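Local coordinates for mandelate racemase/muconate lactonizing enzyme (PDB 4J3Z), which is probably an isomerase of the enolase superfamily, whose members abstract the proton alpha to a substrate carboxylate, though its own substrate is not established, at residues Asp205-Ala219 and Ile226-Pro239. Residues are numbered along the deposited sequence; the frame is centred on the assembly and turned at random.
Sequences DLLFGTHGQFAPAGA and IEPYDPLWYEEPIP
Phe208 and Tyr234 lie side by side on one face of two parallel strands, the edge of the Phe208 ring turned to the face of Tyr234 in an offset edge-to-face pair, planes at 68°. Ile226 CD1 lies over one face of the Phe208 ring, 3.8 Å from its centroid. With CG anti to the backbone N (chi1 -171°), the Tyr234 ring slants out from the sheet to the first turn of helix 216-226, where its OH donates to a lone pair of Ala219 O at 3.3 Å. A leucine for Tyr234 would probably leave the edge of Phe208 without its aromatic partner and Ala219 O without this donor. On the opposite face, Leu207 CD2 sits squarely over the six-membered ring of Trp233, 3.6 Å from its centroid. Phe208 pairs both ways: its O accepts from Glu235 N at 2.8 Å, nearly straight at 162°, and its N donates to Trp233 O. Just past strand 205-209, Thr210 gives both N and OG1 to Glu235 O, the OG1 at 2.8 Å. This is a right-handed beta-alpha-beta unit of the enolase-type barrel: Leu222 of helix 216-226 packs on Phe208 and Tyr234, and strands 164-167 and 257-259 continue the sheet on either side.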
ATOM      1  N   ASP D 205       5.040 -33.087 -15.206  1.00 24.66           N
ATOM      2  CA  ASP D 205       5.452 -31.947 -14.396  1.00 24.74           C
ATOM      3  C   ASP D 205       6.224 -32.369 -13.156  1.00 24.60           C
ATOM      4  O   ASP D 205       6.091 -33.497 -12.688  1.00 24.08           O
ATOM      5  CB  ASP D 205       4.241 -31.115 -13.986  1.00 24.75           C
ATOM      6  CG  ASP D 205       3.673 -30.333 -15.136  1.00 24.35           C
ATOM      7  OD1 ASP D 205       4.339 -29.390 -15.615  1.00 23.78           O
ATOM      8  OD2 ASP D 205       2.559 -30.675 -15.564  1.00 24.77           O
ATOM      9  N   LEU D 206       7.035 -31.445 -12.645  1.00 25.29           N
ATOM     10  CA  LEU D 206       7.859 -31.668 -11.471  1.00 26.03           C
ATOM     11  C   LEU D 206       7.251 -30.929 -10.302  1.00 26.94           C
ATOM     12  O   LEU D 206       7.106 -29.710 -10.346  1.00 26.31           O
ATOM     13  CB  LEU D 206       9.284 -31.155 -11.714  1.00 26.25           C
ATOM     14  CG  LEU D 206      10.360 -32.066 -12.316  1.00 26.03           C
ATOM     15  CD1 LEU D 206       9.825 -32.913 -13.464  1.00 26.54           C
ATOM     16  CD2 LEU D 206      11.542 -31.229 -12.774  1.00 26.18           C
ATOM     17  N   LEU D 207       6.882 -31.671  -9.261  1.00 27.95           N
ATOM     18  CA  LEU D 207       6.260 -31.065  -8.088  1.00 28.47           C
ATOM     19  C   LEU D 207       7.276 -30.992  -6.968  1.00 29.50           C
ATOM     20  O   LEU D 207       7.589 -32.000  -6.335  1.00 28.79           O
ATOM     21  CB  LEU D 207       5.033 -31.868  -7.654  1.00 28.71           C
ATOM     22  CG  LEU D 207       4.063 -32.235  -8.782  1.00 27.33           C
ATOM     23  CD1 LEU D 207       3.348 -33.521  -8.424  1.00 26.48           C
ATOM     24  CD2 LEU D 207       3.080 -31.116  -9.072  1.00 26.42           C
ATOM     25  N   PHE D 208       7.815 -29.798  -6.743  1.00 31.58           N
ATOM     26  CA  PHE D 208       8.870 -29.650  -5.754  1.00 32.07           C
ATOM     27  C   PHE D 208       8.285 -29.418  -4.377  1.00 33.93           C
ATOM     28  O   PHE D 208       7.655 -28.392  -4.099  1.00 33.90           O
ATOM     29  CB  PHE D 208       9.887 -28.568  -6.121  1.00 30.58           C
ATOM     30  CG  PHE D 208      11.160 -28.665  -5.326  1.00 29.78           C
ATOM     31  CD1 PHE D 208      12.117 -29.629  -5.637  1.00 28.12           C
ATOM     32  CD2 PHE D 208      11.383 -27.831  -4.233  1.00 30.19           C
ATOM     33  CE1 PHE D 208      13.281 -29.734  -4.897  1.00 28.58           C
ATOM     34  CE2 PHE D 208      12.550 -27.938  -3.484  1.00 30.09           C
ATOM     35  CZ  PHE D 208      13.503 -28.887  -3.822  1.00 29.22           C
ATOM     36  N   GLY D 209       8.513 -30.394  -3.517  1.00 36.75           N
ATOM     37  CA  GLY D 209       7.942 -30.394  -2.197  1.00 38.32           C
ATOM     38  C   GLY D 209       9.048 -30.309  -1.187  1.00 41.24           C
ATOM     39  O   GLY D 209       9.838 -31.238  -1.033  1.00 42.58           O
ATOM     40  N   THR D 210       9.133 -29.154  -0.547  1.00 41.52           N
ATOM     41  CA  THR D 210       9.837 -29.023   0.698  1.00 41.02           C
ATOM     42  C   THR D 210       8.753 -29.222   1.755  1.00 40.28           C
ATOM     43  O   THR D 210       7.567 -29.320   1.416  1.00 38.62           O
ATOM     44  CB  THR D 210      10.498 -27.636   0.829  1.00 42.62           C
ATOM     45  OG1 THR D 210       9.589 -26.623   0.386  1.00 45.45           O
ATOM     46  CG2 THR D 210      11.767 -27.558   0.001  1.00 41.18           C
ATOM     47  N   HIS D 211       9.150 -29.313   3.019  1.00 39.74           N
ATOM     48  CA  HIS D 211       8.213 -29.586   4.105  1.00 38.44           C
ATOM     49  C   HIS D 211       8.246 -28.465   5.133  1.00 35.54           C
ATOM     50  O   HIS D 211       8.064 -28.704   6.330  1.00 35.67           O
ATOM     51  CB  HIS D 211       8.559 -30.911   4.788  1.00 40.85           C
ATOM     52  CG  HIS D 211       8.436 -32.115   3.903  1.00 42.16           C
ATOM     53  ND1 HIS D 211       9.174 -32.274   2.750  1.00 40.84           N
ATOM     54  CD2 HIS D 211       7.687 -33.237   4.029  1.00 42.89           C
ATOM     55  CE1 HIS D 211       8.870 -33.434   2.192  1.00 40.44           C
ATOM     56  NE2 HIS D 211       7.974 -34.037   2.948  1.00 42.82           N
ATOM     57  N   GLY D 212       8.493 -27.248   4.658  1.00 33.98           N
ATOM     58  CA  GLY D 212       8.538 -26.059   5.504  1.00 33.77           C
ATOM     59  C   GLY D 212       9.806 -25.924   6.314  1.00 35.40           C
ATOM     60  O   GLY D 212       9.803 -25.294   7.375  1.00 38.29           O
ATOM     61  N   GLN D 213      10.893 -26.502   5.807  1.00 35.08           N
ATOM     62  CA  GLN D 213      12.185 -26.515   6.504  1.00 35.12           C
ATOM     63  C   GLN D 213      12.835 -25.138   6.570  1.00 34.19           C
ATOM     64  O   GLN D 213      13.616 -24.860   7.488  1.00 35.69           O
ATOM     65  CB  GLN D 213      13.180 -27.467   5.815  1.00 36.69           C
ATOM     66  CG  GLN D 213      12.634 -28.809   5.338  1.00 38.79           C
ATOM     67  CD  GLN D 213      12.158 -28.782   3.892  1.00 39.67           C
ATOM     68  OE1 GLN D 213      11.245 -28.035   3.543  1.00 37.97           O
ATOM     69  NE2 GLN D 213      12.773 -29.611   3.043  1.00 39.40           N
ATOM     70  N   PHE D 214      12.520 -24.279   5.600  1.00 31.21           N
ATOM     71  CA  PHE D 214      13.371 -23.125   5.327  1.00 28.83           C
ATOM     72  C   PHE D 214      12.780 -21.758   5.596  1.00 27.32           C
ATOM     73  O   PHE D 214      11.591 -21.539   5.427  1.00 28.29           O
ATOM     74  CB  PHE D 214      13.897 -23.173   3.892  1.00 28.92           C
ATOM     75  CG  PHE D 214      14.571 -24.465   3.533  1.00 27.37           C
ATOM     76  CD1 PHE D 214      15.648 -24.942   4.279  1.00 26.98           C
ATOM     77  CD2 PHE D 214      14.138 -25.199   2.439  1.00 26.21           C
ATOM     78  CE1 PHE D 214      16.275 -26.135   3.939  1.00 26.34           C
ATOM     79  CE2 PHE D 214      14.759 -26.394   2.102  1.00 25.62           C
ATOM     80  CZ  PHE D 214      15.826 -26.859   2.848  1.00 25.73           C
ATOM     81  N   ALA D 215      13.645 -20.847   6.024  1.00 26.51           N
ATOM     82  CA  ALA D 215      13.312 -19.450   6.228  1.00 25.01           C
ATOM     83  C   ALA D 215      13.099 -18.772   4.875  1.00 24.82           C
ATOM     84  O   ALA D 215      13.799 -19.095   3.922  1.00 26.00           O
ATOM     85  CB  ALA D 215      14.452 -18.779   6.982  1.00 24.98           C
ATOM     86  N   PRO D 216      12.145 -17.823   4.781  1.00 24.78           N
ATOM     87  CA  PRO D 216      11.769 -17.242   3.483  1.00 24.13           C
ATOM     88  C   PRO D 216      12.939 -16.899   2.554  1.00 23.65           C
ATOM     89  O   PRO D 216      12.883 -17.226   1.380  1.00 23.36           O
ATOM     90  CB  PRO D 216      10.962 -15.987   3.869  1.00 23.28           C
ATOM     91  CG  PRO D 216      11.121 -15.839   5.356  1.00 23.28           C
ATOM     92  CD  PRO D 216      11.344 -17.227   5.866  1.00 24.12           C
ATOM     93  N   ALA D 217      13.972 -16.249   3.087  1.00 24.15           N
ATOM     94  CA  ALA D 217      15.200 -15.907   2.353  1.00 23.96           C
ATOM     95  C   ALA D 217      15.912 -17.126   1.777  1.00 24.44           C
ATOM     96  O   ALA D 217      16.494 -17.066   0.677  1.00 23.84           O
ATOM     97  CB  ALA D 217      16.157 -15.156   3.270  1.00 23.82           C
ATOM     98  N   GLY D 218      15.890 -18.219   2.541  1.00 24.50           N
ATOM     99  CA  GLY D 218      16.493 -19.472   2.120  1.00 24.25           C
ATOM    100  C   GLY D 218      15.746 -20.047   0.939  1.00 23.95           C
ATOM    101  O   GLY D 218      16.343 -20.376  -0.097  1.00 23.22           O
ATOM    102  N   ALA D 219      14.426 -20.141   1.104  1.00 24.40           N
ATOM    103  CA  ALA D 219      13.520 -20.656   0.080  1.00 24.34           C
ATOM    104  C   ALA D 219      13.763 -20.043  -1.306  1.00 24.36           C
ATOM    105  O   ALA D 219      13.688 -20.735  -2.326  1.00 24.71           O
ATOM    106  CB  ALA D 219      12.080 -20.448   0.509  1.00 24.08           C
ATOM    107  N   ILE D 226      16.364 -24.305  -8.810  1.00 24.89           N
ATOM    108  CA  ILE D 226      15.458 -25.224  -9.494  1.00 24.19           C
ATOM    109  C   ILE D 226      14.601 -24.599 -10.598  1.00 24.32           C
ATOM    110  O   ILE D 226      13.955 -25.318 -11.353  1.00 24.86           O
ATOM    111  CB  ILE D 226      14.572 -25.994  -8.499  1.00 23.94           C
ATOM    112  CG1 ILE D 226      13.693 -25.018  -7.696  1.00 23.98           C
ATOM    113  CG2 ILE D 226      15.447 -26.882  -7.614  1.00 23.58           C
ATOM    114  CD1 ILE D 226      12.720 -25.681  -6.740  1.00 23.77           C
ATOM    115  N   GLU D 227      14.613 -23.273 -10.716  1.00 24.78           N
ATOM    116  CA  GLU D 227      13.851 -22.610 -11.778  1.00 24.65           C
ATOM    117  C   GLU D 227      14.133 -23.115 -13.193  1.00 24.67           C
ATOM    118  O   GLU D 227      13.178 -23.404 -13.930  1.00 24.44           O
ATOM    119  CB  GLU D 227      14.032 -21.102 -11.736  1.00 24.50           C
ATOM    120  CG  GLU D 227      12.896 -20.366 -11.063  1.00 24.08           C
ATOM    121  CD  GLU D 227      13.256 -18.928 -10.806  1.00 24.07           C
ATOM    122  OE1 GLU D 227      14.282 -18.485 -11.361  1.00 24.21           O
ATOM    123  OE2 GLU D 227      12.525 -18.254 -10.052  1.00 24.87           O
ATOM    124  N   PRO D 228      15.428 -23.204 -13.591  1.00 24.47           N
ATOM    125  CA  PRO D 228      15.721 -23.688 -14.945  1.00 24.44           C
ATOM    126  C   PRO D 228      15.014 -25.000 -15.319  1.00 24.85           C
ATOM    127  O   PRO D 228      14.862 -25.294 -16.508  1.00 25.14           O
ATOM    128  CB  PRO D 228      17.238 -23.890 -14.919  1.00 24.41           C
ATOM    129  CG  PRO D 228      17.725 -22.868 -13.948  1.00 24.64           C
ATOM    130  CD  PRO D 228      16.658 -22.768 -12.895  1.00 24.70           C
ATOM    131  N   TYR D 229      14.576 -25.763 -14.338  1.00 24.31           N
ATOM    132  CA  TYR D 229      13.903 -26.996 -14.595  1.00 24.29           C
ATOM    133  C   TYR D 229      12.407 -26.917 -14.652  1.00 24.05           C
ATOM    134  O   TYR D 229      11.765 -27.891 -14.871  1.00 24.29           O
ATOM    135  CB  TYR D 229      14.354 -28.068 -13.636  1.00 24.41           C
ATOM    136  CG  TYR D 229      15.804 -28.051 -13.469  1.00 24.32           C
ATOM    137  CD1 TYR D 229      16.622 -28.554 -14.439  1.00 24.81           C
ATOM    138  CD2 TYR D 229      16.378 -27.460 -12.378  1.00 24.04           C
ATOM    139  CE1 TYR D 229      17.973 -28.494 -14.310  1.00 24.84           C
ATOM    140  CE2 TYR D 229      17.720 -27.405 -12.248  1.00 24.16           C
ATOM    141  CZ  TYR D 229      18.503 -27.925 -13.217  1.00 24.82           C
ATOM    142  OH  TYR D 229      19.822 -27.875 -13.079  1.00 26.80           O
ATOM    143  N   ASP D 230      11.882 -25.711 -14.487  1.00 23.95           N
ATOM    144  CA  ASP D 230      10.450 -25.431 -14.576  1.00 24.32           C
ATOM    145  C   ASP D 230       9.513 -26.289 -13.745  1.00 23.97           C
ATOM    146  O   ASP D 230       8.618 -26.932 -14.278  1.00 23.78           O
ATOM    147  CB  ASP D 230       9.932 -25.323 -16.008  1.00 23.55           C
ATOM    148  CG  ASP D 230       8.499 -24.825 -16.053  1.00 24.64           C
ATOM    149  OD1 ASP D 230       8.183 -23.879 -15.319  1.00 25.19           O
ATOM    150  OD2 ASP D 230       7.678 -25.381 -16.792  1.00 24.81           O
ATOM    151  N   PRO D 231       9.735 -26.329 -12.442  1.00 23.74           N
ATOM    152  CA  PRO D 231       8.821 -27.115 -11.580  1.00 23.37           C
ATOM    153  C   PRO D 231       7.411 -26.525 -11.546  1.00 23.43           C
ATOM    154  O   PRO D 231       7.263 -25.294 -11.458  1.00 23.05           O
ATOM    155  CB  PRO D 231       9.452 -26.997 -10.194  1.00 22.97           C
ATOM    156  CG  PRO D 231      10.244 -25.733 -10.238  1.00 23.81           C
ATOM    157  CD  PRO D 231      10.716 -25.554 -11.660  1.00 23.59           C
ATOM    158  N   LEU D 232       6.391 -27.386 -11.613  1.00 23.19           N
ATOM    159  CA  LEU D 232       4.994 -26.929 -11.590  1.00 23.57           C
ATOM    160  C   LEU D 232       4.655 -26.187 -10.311  1.00 24.11           C
ATOM    161  O   LEU D 232       3.787 -25.296 -10.322  1.00 25.10           O
ATOM    162  CB  LEU D 232       4.010 -28.087 -11.779  1.00 24.00           C
ATOM    163  CG  LEU D 232       2.532 -27.760 -12.069  1.00 23.62           C
ATOM    164  CD1 LEU D 232       1.840 -28.892 -12.800  1.00 22.79           C
ATOM    165  CD2 LEU D 232       1.758 -27.439 -10.810  1.00 24.99           C
ATOM    166  N   TRP D 233       5.307 -26.561  -9.206  1.00 22.72           N
ATOM    167  CA  TRP D 233       5.117 -25.839  -7.958  1.00 22.57           C
ATOM    168  C   TRP D 233       6.258 -25.951  -6.950  1.00 23.76           C
ATOM    169  O   TRP D 233       7.082 -26.868  -7.009  1.00 25.99           O
ATOM    170  CB  TRP D 233       3.752 -26.157  -7.310  1.00 23.12           C
ATOM    171  CG  TRP D 233       3.573 -27.513  -6.640  1.00 22.18           C
ATOM    172  CD1 TRP D 233       4.470 -28.177  -5.844  1.00 22.16           C
ATOM    173  CD2 TRP D 233       2.383 -28.318  -6.653  1.00 22.02           C
ATOM    174  NE1 TRP D 233       3.923 -29.355  -5.386  1.00 21.78           N
ATOM    175  CE2 TRP D 233       2.643 -29.467  -5.869  1.00 21.70           C
ATOM    176  CE3 TRP D 233       1.128 -28.190  -7.270  1.00 22.21           C
ATOM    177  CZ2 TRP D 233       1.694 -30.481  -5.685  1.00 21.28           C
ATOM    178  CZ3 TRP D 233       0.181 -29.196  -7.078  1.00 22.57           C
ATOM    179  CH2 TRP D 233       0.480 -30.333  -6.295  1.00 22.09           C
ATOM    180  N   TYR D 234       6.292 -24.986  -6.042  1.00 23.12           N
ATOM    181  CA  TYR D 234       7.183 -24.975  -4.905  1.00 23.42           C
ATOM    182  C   TYR D 234       6.290 -25.036  -3.666  1.00 24.62           C
ATOM    183  O   TYR D 234       5.575 -24.075  -3.349  1.00 23.43           O
ATOM    184  CB  TYR D 234       8.021 -23.699  -4.924  1.00 23.03           C
ATOM    185  CG  TYR D 234       9.137 -23.633  -3.916  1.00 23.94           C
ATOM    186  CD1 TYR D 234       9.354 -24.659  -3.003  1.00 24.83           C
ATOM    187  CD2 TYR D 234       9.985 -22.536  -3.879  1.00 25.01           C
ATOM    188  CE1 TYR D 234      10.379 -24.584  -2.072  1.00 25.74           C
ATOM    189  CE2 TYR D 234      11.014 -22.453  -2.953  1.00 25.36           C
ATOM    190  CZ  TYR D 234      11.205 -23.480  -2.053  1.00 25.71           C
ATOM    191  OH  TYR D 234      12.231 -23.402  -1.138  1.00 25.76           O
ATOM    192  N   GLU D 235       6.226 -26.190  -3.041  1.00 26.02           N
ATOM    193  CA  GLU D 235       5.249 -26.442  -2.011  1.00 25.86           C
ATOM    194  C   GLU D 235       5.842 -26.290  -0.639  1.00 26.16           C
ATOM    195  O   GLU D 235       6.856 -26.804  -0.369  1.00 26.16           O
ATOM    196  CB  GLU D 235       4.600 -27.799  -2.245  1.00 27.90           C
ATOM    197  CG  GLU D 235       4.101 -28.516  -1.027  1.00 28.85           C
ATOM    198  CD  GLU D 235       3.810 -29.961  -1.257  1.00 30.69           C
ATOM    199  OE1 GLU D 235       4.214 -30.475  -2.276  1.00 31.79           O
ATOM    200  OE2 GLU D 235       3.178 -30.562  -0.396  1.00 32.81           O
ATOM    201  N   GLU D 236       5.161 -25.543   0.204  1.00 26.49           N
ATOM    202  CA  GLU D 236       5.487 -25.389   1.621  1.00 26.38           C
ATOM    203  C   GLU D 236       6.907 -24.972   1.854  1.00 26.15           C
ATOM    204  O   GLU D 236       7.671 -25.644   2.473  1.00 26.34           O
ATOM    205  CB  GLU D 236       5.073 -26.607   2.479  1.00 26.68           C
ATOM    206  CG  GLU D 236       3.596 -26.703   2.813  1.00 27.37           C
ATOM    207  CD  GLU D 236       3.330 -27.285   4.174  1.00 28.70           C
ATOM    208  OE1 GLU D 236       3.938 -28.291   4.489  1.00 29.61           O
ATOM    209  OE2 GLU D 236       2.542 -26.750   4.943  1.00 28.84           O
ATOM    210  N   PRO D 237       7.239 -23.853   1.268  1.00 25.81           N
ATOM    211  CA  PRO D 237       8.605 -23.348   1.283  1.00 25.38           C
ATOM    212  C   PRO D 237       9.068 -22.933   2.673  1.00 26.62           C
ATOM    213  O   PRO D 237      10.250 -23.090   3.024  1.00 26.40           O
ATOM    214  CB  PRO D 237       8.529 -22.098   0.392  1.00 24.91           C
ATOM    215  CG  PRO D 237       7.114 -21.660   0.453  1.00 25.02           C
ATOM    216  CD  PRO D 237       6.311 -22.924   0.589  1.00 25.81           C
ATOM    217  N   ILE D 238       8.139 -22.378   3.445  1.00 26.94           N
ATOM    218  CA  ILE D 238       8.459 -21.806   4.743  1.00 26.99           C
ATOM    219  C   ILE D 238       7.469 -22.339   5.785  1.00 27.44           C
ATOM    220  O   ILE D 238       6.403 -22.830   5.411  1.00 27.81           O
ATOM    221  CB  ILE D 238       8.470 -20.260   4.688  1.00 26.46           C
ATOM    222  CG1 ILE D 238       7.083 -19.707   4.376  1.00 25.94           C
ATOM    223  CG2 ILE D 238       9.482 -19.758   3.661  1.00 25.94           C
ATOM    224  CD1 ILE D 238       6.937 -18.255   4.758  1.00 25.35           C
ATOM    225  N   PRO D 239       7.824 -22.276   7.087  1.00 27.46           N
ATOM    226  CA  PRO D 239       6.926 -22.851   8.090  1.00 26.98           C
ATOM    227  C   PRO D 239       5.522 -22.263   7.975  1.00 27.37           C
ATOM    228  O   PRO D 239       5.382 -21.073   7.669  1.00 28.30           O
ATOM    229  CB  PRO D 239       7.567 -22.447   9.427  1.00 27.26           C
ATOM    230  CG  PRO D 239       8.982 -22.136   9.119  1.00 27.29           C
ATOM    231  CD  PRO D 239       9.011 -21.637   7.699  1.00 27.65           C
TER
HETATM  232  O   HOH W   1       6.623 -28.852 -14.310  1.00 25.92           O